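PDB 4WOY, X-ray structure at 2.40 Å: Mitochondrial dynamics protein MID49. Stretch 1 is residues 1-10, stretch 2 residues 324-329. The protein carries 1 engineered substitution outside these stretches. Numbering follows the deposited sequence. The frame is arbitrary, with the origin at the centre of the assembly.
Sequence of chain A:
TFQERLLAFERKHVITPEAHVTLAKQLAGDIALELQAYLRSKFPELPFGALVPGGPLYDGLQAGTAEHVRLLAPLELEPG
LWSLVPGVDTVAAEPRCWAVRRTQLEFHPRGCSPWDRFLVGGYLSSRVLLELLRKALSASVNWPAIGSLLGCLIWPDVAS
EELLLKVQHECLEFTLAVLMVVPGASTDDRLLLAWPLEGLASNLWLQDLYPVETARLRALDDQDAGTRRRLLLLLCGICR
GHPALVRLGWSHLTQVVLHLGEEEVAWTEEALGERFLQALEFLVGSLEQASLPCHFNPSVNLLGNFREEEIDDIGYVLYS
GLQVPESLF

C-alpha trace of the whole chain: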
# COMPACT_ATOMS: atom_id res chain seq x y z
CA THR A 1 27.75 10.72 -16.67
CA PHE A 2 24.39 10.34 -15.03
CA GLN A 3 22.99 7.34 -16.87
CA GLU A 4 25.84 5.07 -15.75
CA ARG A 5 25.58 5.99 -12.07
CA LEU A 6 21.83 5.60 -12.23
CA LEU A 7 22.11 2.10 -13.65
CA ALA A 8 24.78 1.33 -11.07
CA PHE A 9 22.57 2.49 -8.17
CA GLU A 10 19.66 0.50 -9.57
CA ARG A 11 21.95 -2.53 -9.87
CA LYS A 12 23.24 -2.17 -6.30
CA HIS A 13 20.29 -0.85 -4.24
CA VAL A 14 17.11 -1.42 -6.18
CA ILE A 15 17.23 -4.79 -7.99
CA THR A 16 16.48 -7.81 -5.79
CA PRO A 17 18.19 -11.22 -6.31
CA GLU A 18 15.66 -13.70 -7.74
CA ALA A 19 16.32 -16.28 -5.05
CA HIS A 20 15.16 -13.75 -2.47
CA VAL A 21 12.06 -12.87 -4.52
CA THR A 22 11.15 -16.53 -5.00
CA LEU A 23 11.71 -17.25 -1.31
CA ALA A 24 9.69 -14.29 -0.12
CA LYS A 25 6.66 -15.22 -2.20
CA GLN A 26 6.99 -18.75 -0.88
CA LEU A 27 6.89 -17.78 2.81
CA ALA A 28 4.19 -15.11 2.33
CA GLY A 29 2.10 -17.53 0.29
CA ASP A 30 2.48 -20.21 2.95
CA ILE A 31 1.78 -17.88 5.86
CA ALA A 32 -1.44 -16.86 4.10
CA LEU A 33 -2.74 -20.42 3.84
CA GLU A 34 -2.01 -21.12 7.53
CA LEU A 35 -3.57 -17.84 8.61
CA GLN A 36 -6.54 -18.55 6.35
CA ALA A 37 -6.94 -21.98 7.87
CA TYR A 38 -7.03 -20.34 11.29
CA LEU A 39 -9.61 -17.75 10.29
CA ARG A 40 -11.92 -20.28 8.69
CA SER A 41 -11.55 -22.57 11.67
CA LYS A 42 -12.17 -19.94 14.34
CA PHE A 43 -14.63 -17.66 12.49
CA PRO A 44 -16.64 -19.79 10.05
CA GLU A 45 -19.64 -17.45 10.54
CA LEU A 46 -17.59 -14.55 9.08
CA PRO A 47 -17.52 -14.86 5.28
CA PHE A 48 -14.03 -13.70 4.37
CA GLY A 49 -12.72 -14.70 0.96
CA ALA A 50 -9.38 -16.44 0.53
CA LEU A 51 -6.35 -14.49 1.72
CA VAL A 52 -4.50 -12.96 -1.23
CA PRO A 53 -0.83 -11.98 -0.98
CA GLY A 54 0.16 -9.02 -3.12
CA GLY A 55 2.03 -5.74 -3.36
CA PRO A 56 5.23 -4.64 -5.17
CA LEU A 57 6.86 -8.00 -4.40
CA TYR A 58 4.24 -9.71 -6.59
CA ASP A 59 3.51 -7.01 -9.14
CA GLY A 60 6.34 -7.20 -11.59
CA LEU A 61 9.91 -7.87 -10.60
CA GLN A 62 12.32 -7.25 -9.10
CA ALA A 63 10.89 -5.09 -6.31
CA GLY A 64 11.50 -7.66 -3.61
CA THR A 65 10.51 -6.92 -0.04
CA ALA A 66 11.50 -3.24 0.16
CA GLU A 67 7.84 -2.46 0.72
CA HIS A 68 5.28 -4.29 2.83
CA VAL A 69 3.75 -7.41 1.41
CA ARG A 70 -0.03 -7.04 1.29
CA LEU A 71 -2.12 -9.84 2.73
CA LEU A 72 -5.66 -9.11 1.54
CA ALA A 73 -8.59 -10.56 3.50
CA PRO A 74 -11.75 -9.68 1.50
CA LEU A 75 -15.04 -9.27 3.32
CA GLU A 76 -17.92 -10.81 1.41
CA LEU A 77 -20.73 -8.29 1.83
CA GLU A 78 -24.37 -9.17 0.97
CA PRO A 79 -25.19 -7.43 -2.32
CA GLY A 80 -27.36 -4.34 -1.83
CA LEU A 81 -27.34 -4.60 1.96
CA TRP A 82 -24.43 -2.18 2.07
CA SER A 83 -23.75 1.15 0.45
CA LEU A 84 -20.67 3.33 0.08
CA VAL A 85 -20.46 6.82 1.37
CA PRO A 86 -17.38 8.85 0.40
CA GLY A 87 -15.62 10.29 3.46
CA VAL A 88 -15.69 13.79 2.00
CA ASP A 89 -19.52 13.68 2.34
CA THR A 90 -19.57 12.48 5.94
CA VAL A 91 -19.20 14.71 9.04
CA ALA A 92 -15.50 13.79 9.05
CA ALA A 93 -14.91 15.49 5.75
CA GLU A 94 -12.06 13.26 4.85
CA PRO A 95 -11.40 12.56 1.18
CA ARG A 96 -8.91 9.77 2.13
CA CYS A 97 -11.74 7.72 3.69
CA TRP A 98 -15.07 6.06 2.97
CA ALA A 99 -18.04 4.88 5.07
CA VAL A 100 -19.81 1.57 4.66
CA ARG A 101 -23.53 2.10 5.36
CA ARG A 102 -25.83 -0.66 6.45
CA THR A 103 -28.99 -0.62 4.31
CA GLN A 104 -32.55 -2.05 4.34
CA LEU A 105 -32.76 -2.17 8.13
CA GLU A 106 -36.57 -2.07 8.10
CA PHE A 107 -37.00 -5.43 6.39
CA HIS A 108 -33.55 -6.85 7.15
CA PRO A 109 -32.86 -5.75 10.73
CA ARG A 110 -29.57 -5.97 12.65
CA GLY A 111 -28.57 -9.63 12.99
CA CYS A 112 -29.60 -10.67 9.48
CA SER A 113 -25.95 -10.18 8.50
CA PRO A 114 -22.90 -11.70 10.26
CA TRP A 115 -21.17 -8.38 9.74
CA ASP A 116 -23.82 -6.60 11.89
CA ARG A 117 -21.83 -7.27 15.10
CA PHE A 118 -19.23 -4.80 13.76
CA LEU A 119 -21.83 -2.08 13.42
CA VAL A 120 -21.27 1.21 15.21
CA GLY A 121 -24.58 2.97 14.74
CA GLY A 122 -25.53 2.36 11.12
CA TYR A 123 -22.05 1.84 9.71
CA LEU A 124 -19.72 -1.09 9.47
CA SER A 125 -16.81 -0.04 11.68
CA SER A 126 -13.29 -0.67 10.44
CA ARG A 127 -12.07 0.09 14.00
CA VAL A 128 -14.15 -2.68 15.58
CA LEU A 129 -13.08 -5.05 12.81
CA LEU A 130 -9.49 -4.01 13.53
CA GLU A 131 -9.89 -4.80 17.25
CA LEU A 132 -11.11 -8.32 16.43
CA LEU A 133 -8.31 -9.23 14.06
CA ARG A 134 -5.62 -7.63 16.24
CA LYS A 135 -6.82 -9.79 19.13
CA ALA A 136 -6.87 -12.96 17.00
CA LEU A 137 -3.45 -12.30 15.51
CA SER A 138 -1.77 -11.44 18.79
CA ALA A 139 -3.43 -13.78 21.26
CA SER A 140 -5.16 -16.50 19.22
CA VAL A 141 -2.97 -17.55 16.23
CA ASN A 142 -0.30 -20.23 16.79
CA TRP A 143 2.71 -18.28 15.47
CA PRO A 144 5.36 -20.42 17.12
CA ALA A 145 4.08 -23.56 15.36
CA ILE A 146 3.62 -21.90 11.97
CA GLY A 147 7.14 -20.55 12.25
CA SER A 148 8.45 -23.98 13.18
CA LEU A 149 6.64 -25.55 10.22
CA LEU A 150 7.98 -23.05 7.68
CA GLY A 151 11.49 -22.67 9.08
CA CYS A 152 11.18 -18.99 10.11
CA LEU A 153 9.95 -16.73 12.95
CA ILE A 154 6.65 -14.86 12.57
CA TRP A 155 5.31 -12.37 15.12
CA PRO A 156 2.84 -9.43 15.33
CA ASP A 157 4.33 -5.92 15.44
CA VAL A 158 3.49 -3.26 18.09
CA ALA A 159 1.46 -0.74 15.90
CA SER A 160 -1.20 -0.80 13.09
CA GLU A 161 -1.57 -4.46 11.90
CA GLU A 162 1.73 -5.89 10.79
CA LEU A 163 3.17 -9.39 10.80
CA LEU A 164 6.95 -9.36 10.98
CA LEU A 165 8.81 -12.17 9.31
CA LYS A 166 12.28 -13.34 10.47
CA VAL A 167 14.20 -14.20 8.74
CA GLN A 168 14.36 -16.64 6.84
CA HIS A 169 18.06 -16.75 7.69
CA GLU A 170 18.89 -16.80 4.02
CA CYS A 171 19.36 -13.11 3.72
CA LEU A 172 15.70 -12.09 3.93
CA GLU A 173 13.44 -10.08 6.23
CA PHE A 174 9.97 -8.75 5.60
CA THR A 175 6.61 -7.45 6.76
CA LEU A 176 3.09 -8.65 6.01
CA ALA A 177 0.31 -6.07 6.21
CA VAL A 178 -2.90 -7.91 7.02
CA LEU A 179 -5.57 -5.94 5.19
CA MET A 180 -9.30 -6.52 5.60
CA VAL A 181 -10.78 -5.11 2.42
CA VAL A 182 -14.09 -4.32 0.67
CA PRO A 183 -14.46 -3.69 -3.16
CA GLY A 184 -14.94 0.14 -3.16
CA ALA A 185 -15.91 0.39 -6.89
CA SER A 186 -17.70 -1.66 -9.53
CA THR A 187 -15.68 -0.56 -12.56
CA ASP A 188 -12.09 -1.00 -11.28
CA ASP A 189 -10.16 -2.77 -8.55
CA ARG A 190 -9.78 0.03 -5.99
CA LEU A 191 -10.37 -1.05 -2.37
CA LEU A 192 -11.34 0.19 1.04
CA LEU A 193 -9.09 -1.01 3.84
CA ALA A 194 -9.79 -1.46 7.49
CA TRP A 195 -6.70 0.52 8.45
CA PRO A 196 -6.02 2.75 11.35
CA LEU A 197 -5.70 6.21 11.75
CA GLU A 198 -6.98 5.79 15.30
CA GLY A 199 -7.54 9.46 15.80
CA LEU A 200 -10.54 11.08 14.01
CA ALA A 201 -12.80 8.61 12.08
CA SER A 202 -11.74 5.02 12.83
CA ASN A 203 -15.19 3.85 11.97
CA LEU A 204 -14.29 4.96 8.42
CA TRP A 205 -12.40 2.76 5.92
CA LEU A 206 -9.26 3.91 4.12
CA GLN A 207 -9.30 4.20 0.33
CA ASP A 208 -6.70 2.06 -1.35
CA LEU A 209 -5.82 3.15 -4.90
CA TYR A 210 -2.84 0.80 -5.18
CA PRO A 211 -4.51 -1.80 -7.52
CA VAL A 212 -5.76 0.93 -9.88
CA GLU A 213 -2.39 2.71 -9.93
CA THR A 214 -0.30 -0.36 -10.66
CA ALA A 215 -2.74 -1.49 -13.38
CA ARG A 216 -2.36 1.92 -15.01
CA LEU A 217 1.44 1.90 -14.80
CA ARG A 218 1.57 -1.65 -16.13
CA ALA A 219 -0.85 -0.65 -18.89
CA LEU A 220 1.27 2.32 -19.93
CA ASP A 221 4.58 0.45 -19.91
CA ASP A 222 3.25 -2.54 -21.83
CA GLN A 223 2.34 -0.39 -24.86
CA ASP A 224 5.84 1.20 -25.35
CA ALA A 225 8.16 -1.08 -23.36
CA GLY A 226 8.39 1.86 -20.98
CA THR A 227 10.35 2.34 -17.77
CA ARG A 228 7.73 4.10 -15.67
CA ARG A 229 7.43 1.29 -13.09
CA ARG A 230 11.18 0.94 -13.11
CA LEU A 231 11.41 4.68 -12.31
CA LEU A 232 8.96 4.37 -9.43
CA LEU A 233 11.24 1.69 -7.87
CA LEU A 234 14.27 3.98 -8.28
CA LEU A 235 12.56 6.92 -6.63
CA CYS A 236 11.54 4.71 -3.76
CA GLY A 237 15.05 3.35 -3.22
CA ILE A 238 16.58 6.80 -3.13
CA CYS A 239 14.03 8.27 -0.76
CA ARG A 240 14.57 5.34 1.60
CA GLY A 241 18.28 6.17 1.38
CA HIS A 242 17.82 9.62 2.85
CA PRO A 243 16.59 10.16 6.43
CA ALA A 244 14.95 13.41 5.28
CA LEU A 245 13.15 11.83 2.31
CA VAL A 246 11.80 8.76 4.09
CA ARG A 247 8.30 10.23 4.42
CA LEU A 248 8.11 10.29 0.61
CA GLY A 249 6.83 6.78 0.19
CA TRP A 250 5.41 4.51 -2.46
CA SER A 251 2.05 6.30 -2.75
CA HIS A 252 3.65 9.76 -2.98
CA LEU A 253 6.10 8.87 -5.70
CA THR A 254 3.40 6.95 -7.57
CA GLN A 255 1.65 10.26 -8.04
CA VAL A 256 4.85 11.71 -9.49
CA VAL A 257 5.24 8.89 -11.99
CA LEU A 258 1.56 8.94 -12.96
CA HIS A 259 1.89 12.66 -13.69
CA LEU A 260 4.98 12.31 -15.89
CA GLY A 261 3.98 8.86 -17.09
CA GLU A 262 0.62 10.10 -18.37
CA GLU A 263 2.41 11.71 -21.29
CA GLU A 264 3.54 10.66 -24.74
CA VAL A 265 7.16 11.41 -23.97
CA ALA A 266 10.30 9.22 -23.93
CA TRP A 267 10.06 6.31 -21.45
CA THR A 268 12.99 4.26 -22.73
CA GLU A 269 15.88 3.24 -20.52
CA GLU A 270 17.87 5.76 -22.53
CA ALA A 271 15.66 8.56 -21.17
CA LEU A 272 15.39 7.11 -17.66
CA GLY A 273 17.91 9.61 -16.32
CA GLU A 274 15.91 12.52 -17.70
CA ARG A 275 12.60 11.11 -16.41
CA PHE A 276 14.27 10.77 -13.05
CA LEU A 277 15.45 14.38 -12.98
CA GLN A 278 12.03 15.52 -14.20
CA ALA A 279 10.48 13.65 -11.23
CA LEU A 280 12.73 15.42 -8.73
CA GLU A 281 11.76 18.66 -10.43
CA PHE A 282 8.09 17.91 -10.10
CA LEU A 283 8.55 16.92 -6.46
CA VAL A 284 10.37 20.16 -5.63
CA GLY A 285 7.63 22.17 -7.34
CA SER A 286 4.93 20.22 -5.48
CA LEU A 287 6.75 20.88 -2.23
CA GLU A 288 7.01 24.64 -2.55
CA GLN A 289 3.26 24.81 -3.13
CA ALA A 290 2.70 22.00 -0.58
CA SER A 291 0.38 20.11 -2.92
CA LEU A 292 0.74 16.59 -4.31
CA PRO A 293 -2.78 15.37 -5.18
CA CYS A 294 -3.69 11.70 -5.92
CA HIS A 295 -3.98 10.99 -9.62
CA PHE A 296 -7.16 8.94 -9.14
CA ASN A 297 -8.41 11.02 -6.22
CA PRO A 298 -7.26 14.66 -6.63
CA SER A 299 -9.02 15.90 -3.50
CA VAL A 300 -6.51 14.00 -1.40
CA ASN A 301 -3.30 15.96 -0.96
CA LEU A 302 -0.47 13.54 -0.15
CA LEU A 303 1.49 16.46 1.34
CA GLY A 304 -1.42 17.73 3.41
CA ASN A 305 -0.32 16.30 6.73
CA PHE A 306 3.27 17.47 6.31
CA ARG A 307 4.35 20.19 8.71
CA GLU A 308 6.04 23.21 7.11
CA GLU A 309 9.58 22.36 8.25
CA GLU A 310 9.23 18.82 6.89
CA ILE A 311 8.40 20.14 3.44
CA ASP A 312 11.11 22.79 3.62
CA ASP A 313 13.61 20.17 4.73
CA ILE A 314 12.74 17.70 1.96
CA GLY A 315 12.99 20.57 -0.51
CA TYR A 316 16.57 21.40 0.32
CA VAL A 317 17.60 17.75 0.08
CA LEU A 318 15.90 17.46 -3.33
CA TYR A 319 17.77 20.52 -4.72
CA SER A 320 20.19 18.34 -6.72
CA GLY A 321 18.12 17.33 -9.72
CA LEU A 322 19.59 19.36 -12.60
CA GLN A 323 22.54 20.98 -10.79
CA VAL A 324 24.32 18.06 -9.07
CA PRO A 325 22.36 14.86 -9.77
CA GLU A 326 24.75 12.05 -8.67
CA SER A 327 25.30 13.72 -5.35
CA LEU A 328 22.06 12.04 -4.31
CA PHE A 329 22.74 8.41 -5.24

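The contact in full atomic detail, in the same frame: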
# COMPACT_ATOMS: atom_id res chain seq x y z
N THR A 1 29.07 10.17 -16.37
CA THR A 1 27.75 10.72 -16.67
C THR A 1 26.65 9.99 -15.90
O THR A 1 26.83 8.89 -15.35
CB THR A 1 27.36 10.70 -18.19
OG1 THR A 1 27.25 9.35 -18.67
CG2 THR A 1 28.31 11.53 -19.05
N PHE A 2 25.51 10.67 -15.89
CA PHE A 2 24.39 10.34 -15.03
C PHE A 2 23.80 8.96 -15.24
O PHE A 2 23.51 8.24 -14.28
CB PHE A 2 23.31 11.39 -15.23
CG PHE A 2 22.15 11.23 -14.30
CD1 PHE A 2 22.30 11.52 -12.96
CD2 PHE A 2 20.92 10.79 -14.75
CE1 PHE A 2 21.23 11.39 -12.07
CE2 PHE A 2 19.85 10.66 -13.87
CZ PHE A 2 20.01 10.96 -12.53
N GLN A 3 23.65 8.59 -16.51
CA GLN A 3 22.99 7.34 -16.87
C GLN A 3 23.72 6.15 -16.23
O GLN A 3 23.08 5.25 -15.69
CB GLN A 3 22.92 7.19 -18.39
CG GLN A 3 22.25 5.91 -18.86
CD GLN A 3 20.73 5.97 -18.71
OE1 GLN A 3 20.16 7.03 -18.45
NE2 GLN A 3 20.06 4.83 -18.89
N GLU A 4 25.05 6.18 -16.27
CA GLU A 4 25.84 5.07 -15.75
C GLU A 4 25.65 4.91 -14.24
O GLU A 4 25.43 3.80 -13.73
CB GLU A 4 27.31 5.29 -16.07
CG GLU A 4 27.59 5.47 -17.54
CD GLU A 4 29.04 5.85 -17.83
OE1 GLU A 4 29.25 6.63 -18.77
OE2 GLU A 4 29.94 5.39 -17.10
N ARG A 5 25.71 6.03 -13.52
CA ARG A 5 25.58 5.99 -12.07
C ARG A 5 24.18 5.58 -11.67
O ARG A 5 23.96 4.96 -10.64
CB ARG A 5 25.94 7.35 -11.45
CG ARG A 5 27.27 7.90 -11.95
CD ARG A 5 28.05 8.68 -10.89
NE ARG A 5 29.03 9.57 -11.52
CZ ARG A 5 29.54 10.67 -10.97
NH1 ARG A 5 29.19 11.03 -9.74
NH2 ARG A 5 30.42 11.40 -11.65
N LEU A 6 23.21 5.94 -12.51
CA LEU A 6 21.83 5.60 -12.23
C LEU A 6 21.64 4.11 -12.34
O LEU A 6 21.03 3.49 -11.49
CB LEU A 6 20.91 6.34 -13.19
CG LEU A 6 19.42 6.12 -12.94
CD1 LEU A 6 18.68 7.45 -13.07
CD2 LEU A 6 18.87 5.05 -13.87
N LEU A 7 22.19 3.53 -13.40
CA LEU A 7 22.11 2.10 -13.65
C LEU A 7 22.85 1.35 -12.55
O LEU A 7 22.40 0.29 -12.10
CB LEU A 7 22.69 1.74 -15.01
CG LEU A 7 21.95 2.24 -16.26
CD1 LEU A 7 22.57 1.64 -17.50
CD2 LEU A 7 20.47 1.93 -16.20
N ALA A 8 23.97 1.92 -12.13
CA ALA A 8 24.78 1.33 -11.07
C ALA A 8 24.02 1.31 -9.73
O ALA A 8 23.99 0.29 -9.03
CB ALA A 8 26.10 2.11 -10.93
N PHE A 9 23.39 2.42 -9.38
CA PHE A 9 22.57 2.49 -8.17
C PHE A 9 21.42 1.49 -8.22
O PHE A 9 21.14 0.78 -7.24
CB PHE A 9 22.04 3.91 -7.98
CG PHE A 9 21.18 4.06 -6.77
CD1 PHE A 9 21.74 4.31 -5.53
CD2 PHE A 9 19.80 3.97 -6.88
CE1 PHE A 9 20.95 4.47 -4.41
CE2 PHE A 9 19.00 4.11 -5.77
CZ PHE A 9 19.58 4.36 -4.52
N GLU A 10 20.76 1.42 -9.37
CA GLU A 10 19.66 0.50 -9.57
C GLU A 10 20.18 -0.94 -9.35
O GLU A 10 19.58 -1.75 -8.63
CB GLU A 10 19.08 0.69 -10.98
CG GLU A 10 17.91 -0.21 -11.35
CD GLU A 10 17.39 0.08 -12.75
OE1 GLU A 10 18.07 -0.27 -13.75
OE2 GLU A 10 16.29 0.66 -12.85
N VAL A 324 23.32 19.06 -9.48
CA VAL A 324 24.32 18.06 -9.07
C VAL A 324 23.64 16.72 -8.82
O VAL A 324 23.56 16.27 -7.68
CB VAL A 324 25.02 18.47 -7.76
CG1 VAL A 324 26.35 17.75 -7.63
CG2 VAL A 324 25.21 19.98 -7.69
N PRO A 325 23.22 16.05 -9.90
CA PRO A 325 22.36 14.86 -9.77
C PRO A 325 22.94 13.61 -9.09
O PRO A 325 22.19 12.95 -8.37
CB PRO A 325 21.99 14.55 -11.23
CG PRO A 325 23.03 15.24 -12.06
CD PRO A 325 23.39 16.46 -11.30
N GLU A 326 24.22 13.28 -9.27
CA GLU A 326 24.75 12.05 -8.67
C GLU A 326 25.24 12.27 -7.26
O GLU A 326 25.79 11.37 -6.63
CB GLU A 326 25.90 11.46 -9.48
CG GLU A 326 25.61 11.16 -10.94
CD GLU A 326 25.96 12.33 -11.84
OE1 GLU A 326 26.41 13.37 -11.32
OE2 GLU A 326 25.81 12.20 -13.07
N SER A 327 25.02 13.47 -6.74
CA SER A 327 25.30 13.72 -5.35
C SER A 327 24.31 12.95 -4.49
O SER A 327 24.60 12.63 -3.35
CB SER A 327 25.24 15.23 -5.07
OG SER A 327 23.90 15.71 -5.11
N LEU A 328 23.19 12.57 -5.08
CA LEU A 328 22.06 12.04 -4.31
C LEU A 328 22.06 10.52 -4.23
O LEU A 328 21.49 9.95 -3.30
CB LEU A 328 20.74 12.55 -4.90
CG LEU A 328 19.53 12.49 -3.98
CD1 LEU A 328 19.91 12.92 -2.57
CD2 LEU A 328 18.44 13.37 -4.53
N PHE A 329 22.64 9.87 -5.23
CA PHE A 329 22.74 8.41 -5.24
C PHE A 329 23.52 7.91 -4.03
O PHE A 329 22.96 7.67 -2.96
CB PHE A 329 23.42 7.93 -6.53
CG PHE A 329 22.56 8.03 -7.75
CD1 PHE A 329 21.17 7.95 -7.66
CD2 PHE A 329 23.13 8.24 -8.99
CE1 PHE A 329 20.38 8.05 -8.80
CE2 PHE A 329 22.34 8.35 -10.12
CZ PHE A 329 20.96 8.26 -10.03

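What holds the last residue of the chain against its first helix? Phe329 points its CA-to-CB bond toward the helix, and with chi1 at -73° (m) its ring reaches the surface formed by Phe2, Arg5, Leu6 and Phe9. Steps of three and four residues, Phe2 to Arg5 and Leu6 and on to Phe9, put all four within reach of one ring. Phe329 CE2 lies 3.5 Å from Leu6 N, while Phe329 CZ is 3.7 Å from Leu6 CB. That backbone nitrogen already donates to Phe2 O within the helix, so the ring packs against a satisfied amide.

How do the two helix phenylalanines meet that ring? Both adopt the t rotamer, chi1 -175° in Phe2 and 179° in Phe9, and each ring lies nearly parallel to that of Phe329, at 22° and 18°. The ring centroids of Phe2 and Phe9 lie 5.4 and 5.3 Å from that of Phe329; both pairs are slid apart, so the rings barely overlap. Phe2 CE1 approaches Phe329 CZ at 3.7 Å; Phe9 CG lies 4.0 Å from Phe329 CD1. The CA-to-CB bond of Phe2 points sideways, yet its ring end comes nearer, and Phe2 CE1 also packs 3.4 Å from Pro325 CB.

Where does the carboxylate of Glu326 go? Its CA-to-CB bond points toward the helix, and chi1 -56° (m) with chi2 at 91°, between wells, brings Glu326 OE2 to the helix's first turn, 3.1 Å from Phe2 CA. Glu326 OE2 is also 3.2 Å from Phe2 N, but the angle is poor and no hydrogen bond forms.

Does Arg5 bind that carboxylate tightly? Only a long salt bridge links them, Arg5 NH1 to Glu326 OE1 at 4.0 Å. The oxygen sits over one face of the guanidinium, so no N-H points at it and the attraction is between charges alone. Glu326 is poorly ordered, which makes these details less certain.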